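Local coordinates for protein glyoxalase 3 (Candida albicans, PDB 4LRU) that catalyses the glutathione-independent conversion of methylglyoxal to D-lactate in a single step, detoxifying methylglyoxal made by the cell's own metabolism, at residues E37-K41 with K42-I46; N68-D71 with K72-F75; E81-V84 with A85-N88; D94-P97 with N98-D101; N117-D120 with L121-I124. All coordinates share one frame; numbering follows the deposited sequence. Where two conformers were deposited one is given.

Contact 1. Residues E37-K41 with K42-I46; sequences EVFRK and KGYEI. With EDO (1,2-ethanediol), chain B.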
loop_
_atom_site.group_PDB
_atom_site.type_symbol
_atom_site.label_atom_id
_atom_site.label_comp_id
_atom_site.label_asym_id
_atom_site.label_seq_id
_atom_site.Cartn_x
_atom_site.Cartn_y
_atom_site.Cartn_z
ATOM N N GLU A 37 -12.755 1.712 -2.159
ATOM C CA GLU A 37 -13.957 2.340 -2.711
ATOM C C GLU A 37 -13.776 2.716 -4.185
ATOM O O GLU A 37 -14.720 2.601 -4.967
ATOM C CB GLU A 37 -14.373 3.552 -1.877
ATOM C CG GLU A 37 -14.982 3.198 -0.527
ATOM C CD GLU A 37 -16.349 2.578 -0.685
ATOM O OE1 GLU A 37 -17.322 3.330 -0.938
ATOM O OE2 GLU A 37 -16.460 1.346 -0.579
ATOM N N VAL A 38 -12.592 3.194 -4.553
ATOM C CA VAL A 38 -12.323 3.557 -5.950
ATOM C C VAL A 38 -12.471 2.319 -6.837
ATOM O O VAL A 38 -13.157 2.342 -7.858
ATOM C CB VAL A 38 -10.921 4.152 -6.112
ATOM C CG1 VAL A 38 -10.539 4.267 -7.579
ATOM C CG2 VAL A 38 -10.874 5.507 -5.434
ATOM N N PHE A 39 -11.828 1.232 -6.436
ATOM C CA PHE A 39 -11.894 -0.001 -7.204
ATOM C C PHE A 39 -13.298 -0.618 -7.181
ATOM O O PHE A 39 -13.739 -1.189 -8.177
ATOM C CB PHE A 39 -10.853 -0.986 -6.687
ATOM C CG PHE A 39 -9.423 -0.539 -6.888
ATOM C CD1 PHE A 39 -8.986 -0.036 -8.099
ATOM C CD2 PHE A 39 -8.495 -0.702 -5.876
ATOM C CE1 PHE A 39 -7.675 0.355 -8.278
ATOM C CE2 PHE A 39 -7.182 -0.320 -6.048
ATOM C CZ PHE A 39 -6.759 0.197 -7.254
ATOM N N ARG A 40 -14.000 -0.504 -6.059
ATOM C CA ARG A 40 -15.365 -1.016 -5.977
ATOM C C ARG A 40 -16.265 -0.271 -6.956
ATOM O O ARG A 40 -17.044 -0.884 -7.696
ATOM C CB ARG A 40 -15.924 -0.886 -4.561
ATOM C CG ARG A 40 -17.318 -1.474 -4.403
ATOM C CD ARG A 40 -17.917 -1.221 -3.023
ATOM N NE ARG A 40 -18.060 0.206 -2.738
ATOM C CZ ARG A 40 -18.995 0.997 -3.263
ATOM N NH1 ARG A 40 -19.911 0.510 -4.099
ATOM N NH2 ARG A 40 -19.032 2.285 -2.945
ATOM N N LYS A 41 -16.175 1.057 -6.954
ATOM C CA LYS A 41 -17.025 1.861 -7.821
ATOM C C LYS A 41 -16.716 1.597 -9.292
ATOM O O LYS A 41 -17.610 1.628 -10.144
ATOM C CB LYS A 41 -16.903 3.355 -7.493
ATOM C CG LYS A 41 -17.568 3.737 -6.180
ATOM C CD LYS A 41 -17.084 5.086 -5.658
ATOM C CE LYS A 41 -17.417 5.251 -4.178
ATOM N NZ LYS A 41 -16.959 6.555 -3.616
ATOM N N LYS A 42 -15.463 1.254 -9.562
ATOM C CA LYS A 42 -15.032 0.883 -10.909
ATOM C C LYS A 42 -15.621 -0.460 -11.375
ATOM O O LYS A 42 -15.720 -0.707 -12.566
ATOM C CB LYS A 42 -13.502 0.840 -10.961
ATOM C CG LYS A 42 -12.932 0.491 -12.330
ATOM C CD LYS A 42 -13.247 1.528 -13.400
ATOM C CE LYS A 42 -12.659 1.118 -14.747
ATOM N NZ LYS A 42 -13.232 1.859 -15.899
ATOM N N GLY A 43 -15.984 -1.322 -10.428
ATOM C CA GLY A 43 -16.583 -2.597 -10.731
ATOM C C GLY A 43 -15.722 -3.824 -10.522
ATOM O O GLY A 43 -16.177 -4.951 -10.776
ATOM N N TYR A 44 -14.497 -3.608 -10.055
ATOM C CA TYR A 44 -13.572 -4.696 -9.788
ATOM C C TYR A 44 -13.964 -5.440 -8.510
ATOM O O TYR A 44 -14.669 -4.900 -7.654
ATOM C CB TYR A 44 -12.152 -4.173 -9.603
ATOM C CG TYR A 44 -11.549 -3.367 -10.741
ATOM C CD1 TYR A 44 -11.975 -3.501 -12.056
ATOM C CD2 TYR A 44 -10.518 -2.486 -10.478
ATOM C CE1 TYR A 44 -11.370 -2.775 -13.076
ATOM C CE2 TYR A 44 -9.916 -1.750 -11.483
ATOM C CZ TYR A 44 -10.354 -1.877 -12.777
ATOM O OH TYR A 44 -9.713 -1.111 -13.749
ATOM N N GLU A 45 -13.496 -6.679 -8.398
ATOM C CA GLU A 45 -13.527 -7.408 -7.145
ATOM C C GLU A 45 -12.286 -7.066 -6.349
ATOM O O GLU A 45 -11.218 -6.880 -6.917
ATOM C CB GLU A 45 -13.558 -8.907 -7.409
ATOM C CG GLU A 45 -13.845 -9.755 -6.184
ATOM C CD GLU A 45 -14.184 -11.183 -6.566
ATOM O OE1 GLU A 45 -15.330 -11.430 -6.990
ATOM O OE2 GLU A 45 -13.293 -12.044 -6.466
ATOM N N ILE A 46 -12.425 -6.937 -5.037
ATOM C CA ILE A 46 -11.288 -6.624 -4.201
ATOM C C ILE A 46 -11.137 -7.664 -3.089
ATOM O O ILE A 46 -12.068 -7.904 -2.317
ATOM C CB ILE A 46 -11.388 -5.227 -3.546
ATOM C CG1 ILE A 46 -11.590 -4.126 -4.596
ATOM C CG2 ILE A 46 -10.123 -4.928 -2.775
ATOM C CD1 ILE A 46 -13.022 -3.669 -4.738
HETATM C C1 EDO B . -13.261 7.890 -3.645
HETATM O O1 EDO B . -14.183 7.056 -4.356
HETATM C C2 EDO B . -13.063 7.385 -2.217
HETATM O O2 EDO B . -14.332 7.146 -1.600
HETATM O O HOH W 1 -17.140 -3.724 -7.438
#
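Val38 O accepts the hydrogen bond of Lys42 N at 3.1 Å, the last regular bond before helix 29-42 gives way to the turn into strand 45-50. Phe39 O is bonded by Tyr44 N at 3.2 Å and more weakly by Gly43 N. Phe39 sets CD1 at the edge of the Tyr44 ring, 3.7 Å from Tyr44 CD2, and its CB rests on Ile46 CG1 at 3.8 Å. Arg40 O takes Gly43 N at 3.0 Å; this bond, with Tyr44 N to Phe39 O and the phi of 107° at Gly43, makes a Schellman motif. A water also donates to Arg40 O and to Tyr44 O. The Arg40 side chain grips Glu37 side-on in a salt bridge, NE to OE2 of Glu37 at 2.9 Å and NH2 to OE1 at 2.8 Å; both oxygens lie near the guanidinium plane but are approached from above the carboxylate plane. Lys41 stretches its chain back along the helix to an ethanediol, probably from the crystallisation liquor, NZ to O1 at 2.9 Å. Carbonyls at the helix end are thus paired by the reversing chain, while Phe39, Tyr44 and Ile46 carry the apolar side of the beta-alpha-beta unit toward strand 6-10.

Contact 2. Residues N68-D71 with K72-F75; sequences NGED and KEIF. With ACT (acetate ion), chain C.
Glu73 N bonds to Gly69 O at 3.2 Å, one of a run of i to i+4 bonds that passes through 68-75 at the start of the helix. Ile74 N to Glu70 O and Phe75 N to Asp71 O, the latter at 2.8 Å, continue the run. Lys72 N to Asn68 O, 3.2 Å, differs in that the donor stands well above the carbonyl plane, and the same N-H makes a weak second bond to Gly69 O. Gly69 has a positive phi of 59°. Among the side chains, Glu73 lies back over the preceding turn, its CG 3.5 Å from Gly69 O and its OE1 3.7 Å from Glu70 CA. Ile74 sets CG1 3.4 Å from Glu70 O. Lys72 runs extended until its last torsion bends (chi4 51°), bringing NZ to oxygen O of an acetate, probably from the crystallisation liquor, at 2.7 Å; Asp76 supplies NZ with a salt bridge as well. Asp71 turns instead to helix 29-42, where OD2 is hydrogen-bonded to His34, and the Phe75 ring meets that of Trp57. The pattern is that of a short surface helix whose Glu70, Lys72 and Glu73 are exposed, while Ile74, Phe75 and the His34-bound Asp71 face the fold.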
loop_
_atom_site.group_PDB
_atom_site.type_symbol
_atom_site.label_atom_id
_atom_site.label_comp_id
_atom_site.label_asym_id
_atom_site.label_seq_id
_atom_site.Cartn_x
_atom_site.Cartn_y
_atom_site.Cartn_z
ATOM N N ASN A 68 -13.584 10.619 8.866
ATOM C CA ASN A 68 -14.746 11.468 9.055
ATOM C C ASN A 68 -15.671 11.362 7.849
ATOM O O ASN A 68 -15.369 10.651 6.907
ATOM C CB ASN A 68 -14.325 12.926 9.289
ATOM C CG ASN A 68 -13.435 13.462 8.183
ATOM O OD1 ASN A 68 -13.801 13.429 7.009
ATOM N ND2 ASN A 68 -12.231 13.912 8.546
ATOM N N GLY A 69 -16.796 12.062 7.901
ATOM C CA GLY A 69 -17.690 12.148 6.749
ATOM C C GLY A 69 -18.182 10.778 6.320
ATOM O O GLY A 69 -18.450 9.915 7.153
ATOM N N GLU A 70 -18.290 10.579 5.012
ATOM C CA GLU A 70 -18.811 9.330 4.468
ATOM C C GLU A 70 -17.840 8.168 4.702
ATOM O O GLU A 70 -18.263 7.020 4.813
ATOM C CB GLU A 70 -19.113 9.491 2.974
ATOM C CG GLU A 70 -20.211 10.508 2.689
ATOM C CD GLU A 70 -20.604 10.573 1.226
ATOM O OE1 GLU A 70 -19.767 10.236 0.357
ATOM O OE2 GLU A 70 -21.758 10.970 0.951
ATOM N N ASP A 71 -16.549 8.467 4.789
ATOM C CA ASP A 71 -15.536 7.444 5.119
ATOM C C ASP A 71 -15.876 6.804 6.466
ATOM O O ASP A 71 -15.861 5.586 6.608
ATOM C CB ASP A 71 -14.133 8.036 5.227
ATOM C CG ASP A 71 -13.574 8.510 3.895
ATOM O OD1 ASP A 71 -14.108 8.182 2.802
ATOM O OD2 ASP A 71 -12.569 9.221 3.960
ATOM N N LYS A 72 -16.173 7.641 7.450
ATOM C CA LYS A 72 -16.438 7.162 8.805
ATOM C C LYS A 72 -17.736 6.371 8.848
ATOM O O LYS A 72 -17.838 5.359 9.542
ATOM C CB LYS A 72 -16.498 8.327 9.780
ATOM C CG LYS A 72 -16.920 7.931 11.183
ATOM C CD LYS A 72 -16.822 9.118 12.131
ATOM C CE LYS A 72 -17.592 8.894 13.421
ATOM N NZ LYS A 72 -17.259 7.602 14.087
ATOM N N GLU A 73 -18.724 6.838 8.097
ATOM C CA GLU A 73 -19.993 6.132 7.984
ATOM C C GLU A 73 -19.759 4.708 7.479
ATOM O O GLU A 73 -20.276 3.733 8.041
ATOM C CB GLU A 73 -20.948 6.892 7.049
ATOM C CG GLU A 73 -21.458 8.210 7.622
ATOM C CD GLU A 73 -22.304 9.015 6.642
ATOM O OE1 GLU A 73 -22.291 8.712 5.426
ATOM O OE2 GLU A 73 -22.971 9.971 7.093
ATOM N N ILE A 74 -18.955 4.597 6.430
ATOM C CA ILE A 74 -18.613 3.309 5.852
ATOM C C ILE A 74 -17.850 2.476 6.882
ATOM O O ILE A 74 -18.124 1.296 7.087
ATOM C CB ILE A 74 -17.763 3.493 4.580
ATOM C CG1 ILE A 74 -18.642 3.990 3.429
ATOM C CG2 ILE A 74 -17.077 2.192 4.190
ATOM C CD1 ILE A 74 -17.870 4.628 2.293
ATOM N N PHE A 75 -16.893 3.106 7.549
ATOM C CA PHE A 75 -16.113 2.422 8.562
ATOM C C PHE A 75 -16.982 1.895 9.713
ATOM O O PHE A 75 -16.736 0.802 10.220
ATOM C CB PHE A 75 -15.038 3.368 9.086
ATOM C CG PHE A 75 -14.101 2.741 10.077
ATOM C CD1 PHE A 75 -14.393 2.757 11.429
ATOM C CD2 PHE A 75 -12.905 2.176 9.652
ATOM C CE1 PHE A 75 -13.516 2.217 12.348
ATOM C CE2 PHE A 75 -12.018 1.637 10.571
ATOM C CZ PHE A 75 -12.336 1.644 11.915
HETATM C C ACT C . -14.551 5.939 14.610
HETATM O O ACT C . -14.619 7.066 14.071
HETATM O OXT ACT C . -15.541 5.169 14.690
HETATM C CH3 ACT C . -13.238 5.513 15.192
#

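Contact 3. Residues E81-V84 with A85-N88; sequences EFNV and ALKN
Phe82 and Leu86 make an aromatic-aliphatic contact one turn apart on the short helix 81-87, which lies on the surface of the fold just before edge strand 90-91. Leu86 CD1 comes within 3.7 Å of Phe82 CE2, and Leu86 CG stands over one face of the ring, offset toward its rim. The ring is there because Phe82 CG is anti to the backbone N (chi1 -178°), which swings it along the helix toward Leu86 although its CB sets out the other way. Leu86 CD1 also touches Asn83 OD1 at 3.5 Å, so this one methyl group packs against both the ring and the amide oxygen. The other end of the Asn83 amide, ND2, is hydrogen-bonded to the carbonyls of Asn77 and Phe75 and ties the helix to the end of helix 69-76 and the turn after it. The backbone bonds are regular: Ala85 N to Glu81 O and Leu86 N to Phe82 O, both 2.9 Å, and Lys87 N to Asn83 O, 3.0 Å. At the end, Asn88 N reaches Val84 O only weakly, as the helix gives out. Ala85 CB sits 3.4 Å from Phe82 O. Around the helix, Phe82 packs on Leu33 and Ala85 on Phe36, both of helix 29-42; Ala85 and Leu86 touch Leu48 of strand 45-50, and Trp57 meets both Phe82 and Leu86.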
loop_
_atom_site.group_PDB
_atom_site.type_symbol
_atom_site.label_atom_id
_atom_site.label_comp_id
_atom_site.label_asym_id
_atom_site.label_seq_id
_atom_site.Cartn_x
_atom_site.Cartn_y
_atom_site.Cartn_z
ATOM N N GLU A 81 -19.763 -2.672 2.393
ATOM C CA GLU A 81 -18.959 -3.558 1.572
ATOM C C GLU A 81 -17.517 -3.593 2.082
ATOM O O GLU A 81 -16.903 -4.662 2.122
ATOM C CB GLU A 81 -19.012 -3.148 0.099
ATOM C CG GLU A 81 -20.379 -3.330 -0.543
ATOM C CD GLU A 81 -20.303 -3.692 -2.019
ATOM O OE1 GLU A 81 -21.133 -3.180 -2.812
ATOM O OE2 GLU A 81 -19.419 -4.495 -2.394
ATOM N N PHE A 82 -16.997 -2.443 2.518
ATOM C CA PHE A 82 -15.667 -2.382 3.134
ATOM C C PHE A 82 -15.535 -3.342 4.325
ATOM O O PHE A 82 -14.558 -4.099 4.411
ATOM C CB PHE A 82 -15.339 -0.948 3.564
ATOM C CG PHE A 82 -13.971 -0.783 4.161
ATOM C CD1 PHE A 82 -12.826 -0.900 3.373
ATOM C CD2 PHE A 82 -13.826 -0.462 5.504
ATOM C CE1 PHE A 82 -11.566 -0.737 3.917
ATOM C CE2 PHE A 82 -12.563 -0.279 6.047
ATOM C CZ PHE A 82 -11.441 -0.413 5.257
ATOM N N ASN A 83 -16.498 -3.292 5.235
ATOM C CA ASN A 83 -16.474 -4.163 6.419
ATOM C C ASN A 83 -16.695 -5.630 6.096
ATOM O O ASN A 83 -16.078 -6.503 6.708
ATOM C CB ASN A 83 -17.446 -3.688 7.491
ATOM C CG ASN A 83 -16.824 -2.644 8.392
ATOM O OD1 ASN A 83 -15.702 -2.826 8.863
ATOM N ND2 ASN A 83 -17.497 -1.520 8.564
ATOM N N VAL A 84 -17.533 -5.908 5.105
ATOM C CA VAL A 84 -17.667 -7.273 4.618
ATOM C C VAL A 84 -16.312 -7.766 4.109
ATOM O O VAL A 84 -15.893 -8.899 4.392
ATOM C CB VAL A 84 -18.722 -7.360 3.504
ATOM C CG1 VAL A 84 -18.712 -8.740 2.854
ATOM C CG2 VAL A 84 -20.103 -7.059 4.072
ATOM N N ALA A 85 -15.622 -6.909 3.361
ATOM C CA ALA A 85 -14.308 -7.247 2.841
ATOM C C ALA A 85 -13.269 -7.476 3.943
ATOM O O ALA A 85 -12.435 -8.381 3.840
ATOM C CB ALA A 85 -13.838 -6.184 1.861
ATOM N N LEU A 86 -13.312 -6.668 5.002
ATOM C CA LEU A 86 -12.428 -6.899 6.143
ATOM C C LEU A 86 -12.687 -8.257 6.773
ATOM O O LEU A 86 -11.745 -8.978 7.097
ATOM C CB LEU A 86 -12.577 -5.806 7.207
ATOM C CG LEU A 86 -11.949 -4.460 6.883
ATOM C CD1 LEU A 86 -12.409 -3.451 7.919
ATOM C CD2 LEU A 86 -10.430 -4.549 6.826
ATOM N N LYS A 87 -13.958 -8.618 6.941
ATOM C CA LYS A 87 -14.306 -9.947 7.426
ATOM C C LYS A 87 -13.771 -11.056 6.515
ATOM O O LYS A 87 -13.459 -12.150 6.981
ATOM C CB LYS A 87 -15.820 -10.073 7.576
ATOM C CG LYS A 87 -16.276 -11.367 8.226
ATOM C CD LYS A 87 -17.785 -11.393 8.409
ATOM C CE LYS A 87 -18.285 -12.790 8.748
ATOM N NZ LYS A 87 -17.398 -13.498 9.716
ATOM N N ASN A 88 -13.663 -10.763 5.223
ATOM C CA ASN A 88 -13.216 -11.736 4.228
ATOM C C ASN A 88 -11.707 -11.674 3.984
ATOM O O ASN A 88 -11.200 -12.343 3.084
ATOM C CB ASN A 88 -13.947 -11.470 2.909
ATOM C CG ASN A 88 -13.901 -12.648 1.951
ATOM O OD1 ASN A 88 -14.119 -13.801 2.341
ATOM N ND2 ASN A 88 -13.630 -12.361 0.677
#

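Contact 4. Residues D94-P97 with N98-D101; sequences DLDP and NDYD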
loop_
_atom_site.group_PDB
_atom_site.type_symbol
_atom_site.label_atom_id
_atom_site.label_comp_id
_atom_site.label_asym_id
_atom_site.label_seq_id
_atom_site.Cartn_x
_atom_site.Cartn_y
_atom_site.Cartn_z
ATOM N N ASP A 94 -2.816 -18.389 1.618
ATOM C CA ASP A 94 -4.040 -19.132 1.327
ATOM C C ASP A 94 -4.675 -18.748 -0.017
ATOM O O ASP A 94 -5.700 -19.311 -0.405
ATOM C CB ASP A 94 -5.076 -18.964 2.439
ATOM C CG ASP A 94 -4.658 -19.635 3.731
ATOM O OD1 ASP A 94 -4.017 -20.710 3.655
ATOM O OD2 ASP A 94 -4.976 -19.082 4.802
ATOM N N LEU A 95 -4.051 -17.825 -0.742
ATOM C CA LEU A 95 -4.589 -17.350 -2.016
ATOM C C LEU A 95 -3.777 -17.888 -3.179
ATOM O O LEU A 95 -2.611 -18.236 -3.020
ATOM C CB LEU A 95 -4.546 -15.821 -2.039
ATOM C CG LEU A 95 -5.327 -15.141 -0.914
ATOM C CD1 LEU A 95 -5.130 -13.635 -0.990
ATOM C CD2 LEU A 95 -6.808 -15.493 -0.939
ATOM N N ASP A 96 -4.395 -17.947 -4.357
ATOM C CA ASP A 96 -3.681 -18.272 -5.596
ATOM C C ASP A 96 -3.192 -16.996 -6.260
ATOM O O ASP A 96 -4.002 -16.197 -6.732
ATOM C CB ASP A 96 -4.605 -19.026 -6.564
ATOM C CG ASP A 96 -3.891 -19.470 -7.841
ATOM O OD1 ASP A 96 -2.812 -18.915 -8.153
ATOM O OD2 ASP A 96 -4.406 -20.385 -8.530
ATOM N N PRO A 97 -1.866 -16.801 -6.309
ATOM C CA PRO A 97 -1.362 -15.529 -6.829
ATOM C C PRO A 97 -1.812 -15.234 -8.262
ATOM O O PRO A 97 -1.899 -14.058 -8.634
ATOM C CB PRO A 97 0.162 -15.677 -6.766
ATOM C CG PRO A 97 0.430 -16.917 -5.985
ATOM C CD PRO A 97 -0.793 -17.778 -6.081
ATOM N N ASN A 98 -2.124 -16.269 -9.041
ATOM C CA ASN A 98 -2.536 -16.084 -10.445
ATOM C C ASN A 98 -3.952 -15.508 -10.573
ATOM O O ASN A 98 -4.394 -15.174 -11.672
ATOM C CB ASN A 98 -2.499 -17.412 -11.217
ATOM C CG ASN A 98 -1.133 -18.071 -11.215
ATOM O OD1 ASN A 98 -0.987 -19.225 -10.786
ATOM N ND2 ASN A 98 -0.133 -17.365 -11.721
ATOM N N ASP A 99 -4.691 -15.434 -9.469
ATOM C CA ASP A 99 -6.066 -14.959 -9.531
ATOM C C ASP A 99 -6.146 -13.431 -9.721
ATOM O O ASP A 99 -7.195 -12.921 -10.108
ATOM C CB ASP A 99 -6.824 -15.310 -8.261
ATOM C CG ASP A 99 -7.232 -16.768 -8.200
ATOM O OD1 ASP A 99 -7.119 -17.488 -9.216
ATOM O OD2 ASP A 99 -7.671 -17.196 -7.112
ATOM N N TYR A 100 -5.068 -12.719 -9.403
ATOM C CA TYR A 100 -5.117 -11.256 -9.254
ATOM C C TYR A 100 -4.534 -10.531 -10.459
ATOM O O TYR A 100 -3.600 -11.017 -11.092
ATOM C CB TYR A 100 -4.442 -10.799 -7.943
ATOM C CG TYR A 100 -5.104 -11.521 -6.816
ATOM C CD1 TYR A 100 -6.382 -11.158 -6.403
ATOM C CD2 TYR A 100 -4.571 -12.703 -6.332
ATOM C CE1 TYR A 100 -7.086 -11.913 -5.491
ATOM C CE2 TYR A 100 -5.263 -13.464 -5.415
ATOM C CZ TYR A 100 -6.514 -13.062 -4.996
ATOM O OH TYR A 100 -7.209 -13.836 -4.098
ATOM N N ASP A 101 -5.117 -9.372 -10.770
ATOM C CA ASP A 101 -4.686 -8.562 -11.906
ATOM C C ASP A 101 -4.089 -7.210 -11.520
ATOM O O ASP A 101 -3.441 -6.570 -12.342
ATOM C CB ASP A 101 -5.865 -8.327 -12.847
ATOM C CG ASP A 101 -6.218 -9.546 -13.660
ATOM O OD1 ASP A 101 -5.456 -10.543 -13.645
ATOM O OD2 ASP A 101 -7.264 -9.515 -14.351
HETATM O O HOH W 2 -7.094 -16.619 -4.598
#
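Asp96 meets two backbone N-H groups of the residues that follow it. Its OD1 accepts Asn98 N at 2.9 Å, approached from above the carboxylate plane, which makes an Asx turn; its carbonyl O accepts Asp99 N, also at 2.9 Å, the i to i+3 bond of the 3-10 segment, with an N-H...O angle of 165°. The carboxylate can bend forward over the turn because CG is anti to the backbone N (chi1 -176°). A water joins three groups: it accepts from Asp96 N, donates to Asp99 OD2 at 2.6 Å and is hydrogen-bonded to Tyr100 OH at 2.8 Å. Apolar contact pairs Leu95 CB with Tyr100 CE2 at 4.2 Å, the two side chains meeting at about a right angle, and both Leu95 methyls lie beside the hydroxyl. Tyr100 CE2 is also 3.3 Å from Asp96 O, and Asp99 CB stands over one ring face near the rim. Like charges approach as well, Asp96 OD2 and Asp99 OD1 being 4.0 Å apart. The named donors sit on the other oxygen of each carboxylate and may only partly ease the repulsion between two acidic groups in one tight turn, beside a tyrosine that packs on strand 6-10 and helix 119-130.

Contact 5. Residues N117-D120 with L121-I124; sequences NAKD and LQKI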
loop_
_atom_site.group_PDB
_atom_site.type_symbol
_atom_site.label_atom_id
_atom_site.label_comp_id
_atom_site.label_asym_id
_atom_site.label_seq_id
_atom_site.Cartn_x
_atom_site.Cartn_y
_atom_site.Cartn_z
ATOM N N ASN A 117 9.708 -8.478 3.866
ATOM C CA ASN A 117 9.908 -9.922 3.967
ATOM C C ASN A 117 8.616 -10.688 3.779
ATOM O O ASN A 117 8.555 -11.891 4.082
ATOM C CB ASN A 117 10.503 -10.285 5.320
ATOM C CG ASN A 117 11.823 -9.601 5.572
ATOM O OD1 ASN A 117 12.013 -8.937 6.592
ATOM N ND2 ASN A 117 12.747 -9.768 4.649
ATOM N N ALA A 118 7.600 -10.000 3.266
ATOM C CA ALA A 118 6.285 -10.605 3.074
ATOM C C ALA A 118 6.261 -11.351 1.754
ATOM O O ALA A 118 5.628 -10.921 0.780
ATOM C CB ALA A 118 5.195 -9.550 3.133
ATOM N N LYS A 119 6.903 -12.522 1.739
ATOM C CA LYS A 119 7.217 -13.177 0.483
ATOM C C LYS A 119 5.968 -13.625 -0.267
ATOM O O LYS A 119 5.965 -13.614 -1.480
ATOM C CB LYS A 119 8.196 -14.326 0.707
ATOM C CG LYS A 119 9.564 -13.804 1.138
ATOM C CD LYS A 119 10.641 -14.866 1.147
ATOM C CE LYS A 119 11.943 -14.267 1.656
ATOM N NZ LYS A 119 12.463 -13.193 0.755
ATOM N N ASP A 120 4.909 -13.995 0.446
ATOM C CA ASP A 120 3.663 -14.391 -0.225
ATOM C C ASP A 120 2.971 -13.204 -0.918
ATOM O O ASP A 120 2.599 -13.295 -2.107
ATOM C CB ASP A 120 2.707 -15.059 0.762
ATOM C CG ASP A 120 3.212 -16.412 1.238
ATOM O OD1 ASP A 120 3.642 -17.213 0.374
ATOM O OD2 ASP A 120 3.136 -16.688 2.463
ATOM N N LEU A 121 2.792 -12.095 -0.202
ATOM C CA LEU A 121 2.295 -10.868 -0.839
ATOM C C LEU A 121 3.199 -10.465 -2.000
ATOM O O LEU A 121 2.714 -10.067 -3.072
ATOM C CB LEU A 121 2.236 -9.718 0.174
ATOM C CG LEU A 121 1.078 -9.799 1.161
ATOM C CD1 LEU A 121 1.172 -8.698 2.189
ATOM C CD2 LEU A 121 -0.250 -9.718 0.416
ATOM N N GLN A 122 4.511 -10.550 -1.791
ATOM C CA GLN A 122 5.454 -10.182 -2.840
ATOM C C GLN A 122 5.285 -11.054 -4.080
ATOM O O GLN A 122 5.416 -10.562 -5.218
ATOM C CB GLN A 122 6.888 -10.227 -2.318
ATOM C CG GLN A 122 7.226 -9.052 -1.408
ATOM C CD GLN A 122 8.642 -9.107 -0.894
ATOM O OE1 GLN A 122 9.164 -10.192 -0.621
ATOM N NE2 GLN A 122 9.290 -7.957 -0.788
ATOM N N LYS A 123 5.012 -12.340 -3.866
ATOM C CA LYS A 123 4.802 -13.274 -4.965
ATOM C C LYS A 123 3.530 -12.912 -5.734
ATOM O O LYS A 123 3.495 -12.995 -6.957
ATOM C CB LYS A 123 4.725 -14.718 -4.447
ATOM C CG LYS A 123 4.465 -15.761 -5.527
ATOM C CD LYS A 123 5.648 -15.864 -6.473
ATOM C CE LYS A 123 5.497 -16.998 -7.474
ATOM N NZ LYS A 123 6.536 -16.946 -8.548
ATOM N N ILE A 124 2.495 -12.473 -5.023
ATOM C CA ILE A 124 1.294 -11.972 -5.714
ATOM C C ILE A 124 1.650 -10.739 -6.560
ATOM O O ILE A 124 1.292 -10.661 -7.746
ATOM C CB ILE A 124 0.126 -11.669 -4.760
ATOM C CG1 ILE A 124 -0.217 -12.919 -3.947
ATOM C CG2 ILE A 124 -1.068 -11.143 -5.569
ATOM C CD1 ILE A 124 -1.305 -12.729 -2.907
HETATM O O HOH W 3 11.493 -10.674 0.394
#
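Gln122 folds back over the first turn of helix 119-130 and touches Ala118 and Lys119 with successive atoms of its side chain. CB lies 3.4 Å from Ala118 O and also close to Lys119 O. CG comes next, 3.3 Å from the same Ala118 O, which it can approach because chi1 of -75° sets CG beside the backbone N, the very N-H that bonds to this carbonyl. From CG the chain runs straight (chi2 180°) and carries CD past Ala118 O. At the tip the amide divides its work: OE1 lies 3.7 Å from Lys119 CA and receives a hydrogen bond from a water at 2.6 Å, and that water in turn accepts from Lys119 NZ at 2.7 Å. The lysine reaches the water through a bend at its last torsion, so its ammonium group and the amide oxygen are linked without direct contact. NE2 turns to the carbonyl of Ile144. In the backbone, Gln122 N bonds to Ala118 O at 2.8 Å, nearly along the C=O axis, and Lys123 N to Lys119 O and Ile124 N to Asp120 O carry the helix on. Ala118 is the N-cap residue and the centre of an inverse gamma turn; its CB faces Leu121 CB at 4.2 Å. The carboxylate of Glu51 receives the N-H groups of Asp120 and Leu121 at this helix start. Leu121 and Ile124 pack on strand 6-10, Leu121 on Leu8 and Ala10 and Ile124 on Leu8, while Gln122 touches Leu148.

How the contacts relate
The five contacts follow one another along the chain. Contacts 1, 2 and 3 form a touching group, with centres 13 to 17 Å apart: Ile74 packs on Glu37, Glu81 on Arg40, and Ile74 CG2 on Phe82 CB. Contacts 4 and 5 form a second pair, centres 11 Å apart, in which Pro97 and Tyr100 meet Ile124. About 31 Å separates the centres of contacts 2 and 5, on opposite sides of the chain's centre. Strand 6-10 of the mixed sheet is touched by contacts 1, 4 and 5, and strand 45-50, which begins in contact 1, by contacts 3 and 4. Both groups thus pack on the central sheet, belong to the scaffold of the fold and lie away from the active-site residues.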